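Local coordinates for periplasmic divalent cation tolerance protein (Xylella fastidiosa, PDB 2NUH) that belongs to the CutA family, whose members are thought to bind copper and contribute to tolerance of divalent metal ions, although its own function has not been established, at residues S10-P13 against S17-I20; A69-L74 against P83-V88. All coordinates share one frame; numbering follows the deposited sequence. Where two conformers were deposited one is given.

Interaction 1. Residues S10-P13 against S17-I20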
loop_
_atom_site.group_PDB
_atom_site.type_symbol
_atom_site.label_atom_id
_atom_site.label_comp_id
_atom_site.label_asym_id
_atom_site.label_seq_id
_atom_site.Cartn_x
_atom_site.Cartn_y
_atom_site.Cartn_z
ATOM N N SER A 10 0.754 -3.886 0.709
ATOM C CA SER A 10 -0.567 -4.474 0.633
ATOM C C SER A 10 -0.606 -5.312 -0.619
ATOM O O SER A 10 0.302 -5.237 -1.433
ATOM C CB SER A 10 -1.641 -3.392 0.560
ATOM O OG SER A 10 -2.927 -3.976 0.648
ATOM N N THR A 11 -1.632 -6.127 -0.773
ATOM C CA THR A 11 -1.833 -6.815 -2.031
ATOM C C THR A 11 -3.272 -6.652 -2.425
ATOM O O THR A 11 -4.128 -6.429 -1.567
ATOM C CB THR A 11 -1.530 -8.313 -1.949
ATOM O OG1 THR A 11 -2.387 -8.918 -0.980
ATOM C CG2 THR A 11 -0.102 -8.560 -1.565
ATOM N N CYS A 12 -3.543 -6.748 -3.713
ATOM C CA CYS A 12 -4.925 -6.762 -4.166
ATOM C C CYS A 12 -5.074 -7.817 -5.220
ATOM O O CYS A 12 -4.094 -8.259 -5.804
ATOM C CB CYS A 12 -5.414 -5.439 -4.749
ATOM S SG CYS A 12 -4.238 -4.626 -5.767
ATOM N N PRO A 13 -6.312 -8.240 -5.461
ATOM C CA PRO A 13 -6.519 -9.387 -6.327
ATOM C C PRO A 13 -6.294 -9.118 -7.805
ATOM O O PRO A 13 -6.057 -10.061 -8.565
ATOM C CB PRO A 13 -7.980 -9.751 -6.086
ATOM C CG PRO A 13 -8.620 -8.489 -5.622
ATOM C CD PRO A 13 -7.564 -7.738 -4.869
ATOM N N SER A 17 -8.421 -3.186 -8.878
ATOM C CA SER A 17 -8.306 -2.841 -7.469
ATOM C C SER A 17 -6.999 -2.127 -7.169
ATOM O O SER A 17 -6.982 -1.193 -6.378
ATOM C CB SER A 17 -8.504 -4.033 -6.545
ATOM O OG SER A 17 -7.649 -5.075 -6.897
ATOM N N ALA A 18 -5.920 -2.550 -7.824
ATOM C CA ALA A 18 -4.633 -1.889 -7.619
ATOM C C ALA A 18 -4.698 -0.475 -8.142
ATOM O O ALA A 18 -4.160 0.435 -7.524
ATOM C CB ALA A 18 -3.503 -2.677 -8.305
ATOM N N GLU A 19 -5.356 -0.286 -9.282
ATOM C CA GLU A 19 -5.439 1.036 -9.878
ATOM C C GLU A 19 -6.315 1.936 -9.032
ATOM O O GLU A 19 -5.986 3.095 -8.816
ATOM C CB GLU A 19 -5.982 0.939 -11.299
ATOM C CG GLU A 19 -5.094 0.085 -12.192
ATOM C CD GLU A 19 -5.522 0.054 -13.646
ATOM O OE1 GLU A 19 -4.902 -0.726 -14.410
ATOM O OE2 GLU A 19 -6.458 0.804 -14.030
ATOM N N ILE A 20 -7.432 1.398 -8.559
ATOM C CA ILE A 20 -8.332 2.187 -7.726
ATOM C C ILE A 20 -7.601 2.639 -6.477
ATOM O O ILE A 20 -7.610 3.812 -6.127
ATOM C CB ILE A 20 -9.583 1.392 -7.341
ATOM C CG1 ILE A 20 -10.436 1.122 -8.582
ATOM C CG2 ILE A 20 -10.409 2.123 -6.268
ATOM C CD1 ILE A 20 -11.408 -0.003 -8.386
#
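Cys12 and Ala18 face each other with their CA atoms 6.0 Å apart, where the end of strand 5-12 gives way to a short turn and the chain starts back along helix 15-27. The CB of Cys12 points at the helix, and its first torsion (chi1 41°) places SG between the backbone N and the carbonyl carbon, beside Ala18. SG lies against Ala18, but its 3.3 Å distance from Ala18 CB is shorter than usual and doubtful, because Cys12 has two conformers. Ser17, whose CB also points toward the strand, sets OG (chi1 54°) 3.1 Å from Cys12 CB and 3.3 Å from Pro13 CD. The hydroxyl thus rests against carbon on the strand side, while it is hydrogen-bonded to Asp14 OD1, just ahead of helix 15-27. Pro13 meets Ser17 with the CD edge of its ring. This is the first beta-alpha connection of the ferredoxin-like fold of CutA proteins. Ile56 of the antiparallel neighbour strand 50-63 packs on both Cys12 and Ala18, Leu58 adds to the cover over Ala18, and Pro79, in the loop after helix 67-77, touches Pro13 and Ser17.

Interaction 2. Residues A69-L74 against P83-V88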
loop_
_atom_site.group_PDB
_atom_site.type_symbol
_atom_site.label_atom_id
_atom_site.label_comp_id
_atom_site.label_asym_id
_atom_site.label_seq_id
_atom_site.Cartn_x
_atom_site.Cartn_y
_atom_site.Cartn_z
ATOM N N ALA A 69 -4.381 6.755 7.968
ATOM C CA ALA A 69 -5.384 7.138 6.987
ATOM C C ALA A 69 -5.223 6.359 5.690
ATOM O O ALA A 69 -6.197 5.966 5.058
ATOM C CB ALA A 69 -5.319 8.621 6.712
ATOM N N ALA A 70 -3.982 6.147 5.277
ATOM C CA ALA A 70 -3.739 5.395 4.062
ATOM C C ALA A 70 -4.232 3.960 4.242
ATOM O O ALA A 70 -4.842 3.378 3.345
ATOM C CB ALA A 70 -2.261 5.413 3.719
ATOM N N ILE A 71 -3.959 3.392 5.412
ATOM C CA ILE A 71 -4.374 2.024 5.658
ATOM C C ILE A 71 -5.887 1.902 5.713
ATOM O O ILE A 71 -6.459 0.969 5.152
ATOM C CB ILE A 71 -3.747 1.462 6.936
ATOM C CG1 ILE A 71 -2.250 1.210 6.685
ATOM C CG2 ILE A 71 -4.451 0.149 7.348
ATOM C CD1 ILE A 71 -1.446 0.815 7.932
ATOM N N THR A 72 -6.544 2.849 6.370
ATOM C CA THR A 72 -7.974 2.715 6.508
ATOM C C THR A 72 -8.645 3.008 5.178
ATOM O O THR A 72 -9.616 2.345 4.817
ATOM C CB THR A 72 -8.551 3.602 7.631
ATOM O OG1 THR A 72 -8.331 4.970 7.320
ATOM C CG2 THR A 72 -7.870 3.317 8.940
ATOM N N ARG A 73 -8.124 3.971 4.420
ATOM C CA ARG A 73 -8.708 4.224 3.105
ATOM C C ARG A 73 -8.466 3.048 2.167
ATOM O O ARG A 73 -9.340 2.652 1.400
ATOM C CB ARG A 73 -8.142 5.505 2.507
ATOM C CG ARG A 73 -8.842 5.961 1.245
ATOM C CD ARG A 73 -10.291 6.339 1.514
ATOM N NE ARG A 73 -10.819 7.017 0.339
ATOM C CZ ARG A 73 -11.905 6.650 -0.319
ATOM N NH1 ARG A 73 -12.250 7.335 -1.402
ATOM N NH2 ARG A 73 -12.646 5.630 0.103
ATOM N N LEU A 74 -7.271 2.477 2.238
ATOM C CA LEU A 74 -6.988 1.245 1.514
ATOM C C LEU A 74 -8.045 0.193 1.844
ATOM O O LEU A 74 -8.593 -0.455 0.951
ATOM C CB LEU A 74 -5.591 0.756 1.902
ATOM C CG LEU A 74 -5.118 -0.660 1.600
ATOM C CD1 LEU A 74 -4.749 -0.769 0.161
ATOM C CD2 LEU A 74 -3.908 -0.982 2.479
ATOM N N PRO A 83 -7.407 -7.041 4.291
ATOM C CA PRO A 83 -6.250 -6.943 3.422
ATOM C C PRO A 83 -4.951 -6.870 4.184
ATOM O O PRO A 83 -4.912 -6.484 5.346
ATOM C CB PRO A 83 -6.471 -5.630 2.681
ATOM C CG PRO A 83 -7.323 -4.815 3.573
ATOM C CD PRO A 83 -8.086 -5.748 4.481
ATOM N N GLU A 84 -3.892 -7.258 3.498
ATOM C CA GLU A 84 -2.560 -6.992 3.978
ATOM C C GLU A 84 -2.358 -5.490 4.078
ATOM O O GLU A 84 -2.651 -4.740 3.139
ATOM C CB GLU A 84 -1.559 -7.596 3.004
ATOM C CG GLU A 84 -0.106 -7.263 3.298
ATOM C CD GLU A 84 0.786 -7.759 2.197
ATOM O OE1 GLU A 84 1.339 -6.939 1.452
ATOM O OE2 GLU A 84 0.890 -8.986 2.051
ATOM N N ALA A 85 -1.873 -5.040 5.222
ATOM C CA ALA A 85 -1.510 -3.642 5.339
ATOM C C ALA A 85 -0.492 -3.578 6.440
ATOM O O ALA A 85 -0.824 -3.601 7.610
ATOM C CB ALA A 85 -2.715 -2.774 5.657
ATOM N N ILE A 86 0.771 -3.569 6.042
ATOM C CA ILE A 86 1.843 -3.541 7.016
ATOM C C ILE A 86 2.815 -2.465 6.604
ATOM O O ILE A 86 3.173 -2.360 5.435
ATOM C CB ILE A 86 2.559 -4.892 7.132
ATOM C CG1 ILE A 86 2.936 -5.434 5.750
ATOM C CG2 ILE A 86 1.662 -5.885 7.859
ATOM C CD1 ILE A 86 3.716 -6.741 5.778
ATOM N N ALA A 87 3.200 -1.639 7.565
ATOM C CA ALA A 87 4.008 -0.468 7.271
ATOM C C ALA A 87 5.364 -0.637 7.879
ATOM O O ALA A 87 5.502 -1.071 9.029
ATOM C CB ALA A 87 3.341 0.806 7.797
ATOM N N VAL A 88 6.369 -0.285 7.092
ATOM C CA VAL A 88 7.739 -0.366 7.533
ATOM C C VAL A 88 8.287 1.054 7.511
ATOM O O VAL A 88 8.117 1.782 6.535
ATOM C CB VAL A 88 8.545 -1.268 6.602
ATOM C CG1 VAL A 88 9.987 -1.251 6.997
ATOM C CG2 VAL A 88 8.003 -2.680 6.628
#
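In the second half of the ferredoxin-like alpha/beta sandwich of CutA, helix 67-77 lies against the sheet, and the chain returns from it through a loop into strand 86-89. The contact joins one side of that helix to residues leading into the strand, and it is made chiefly by aliphatic methyl and methylene groups. Ile71 and Leu74, three residues apart and so on the same side of the helix, both direct their CB toward 83-88, where Ala85 receives them; Ile71 CA and Ala85 CA are 6.4 Å apart. The Ala85 methyl touches both side chains from the strand side: Ile71 CG2 comes to 3.8 Å from Ala85 CB, with CG1 slightly farther off at 4.1 Å. Ile71 holds CG2 anti to its backbone N and CG1 beside that N (chi1 -72°), which presents both branches to the methyl. The CB of Glu84 points away from the helix, and its side chain touches Phe9 and Thr11 of strand 5-12. Beyond the contact, Leu74 also packs on Ile21 of helix 15-27, and an imidazole, probably from the crystallisation liquor, lies about 4 Å from the Ile71 side chain. With CG anti to the backbone N (chi1 165°), Leu74 extends CD2 to 3.8 Å from Ala85 CB and 4.0 Å from Glu84 O.

Interactions 1 and 2 follow one another along the chain, the 10-13/17-20 contact closing well before 69-74/83-88 opens, and their centres lie 12 Å apart. Each pairs one of the two helices 15-27 and 67-77 with chain at the end or start of a strand, and strands 5-12 and 86-89 are antiparallel neighbours in the same sheet. The two contacts touch: Ser10 OG is 2.6 Å from Glu84 O, a probable hydrogen bond, and it also packs 3.6 Å from Leu74 CD2. The two beta-alpha halves of the CutA domain are thus joined there by the Ser10 side chain, which reaches the Glu84 backbone and the Leu74 side chain, as well as by the sheet.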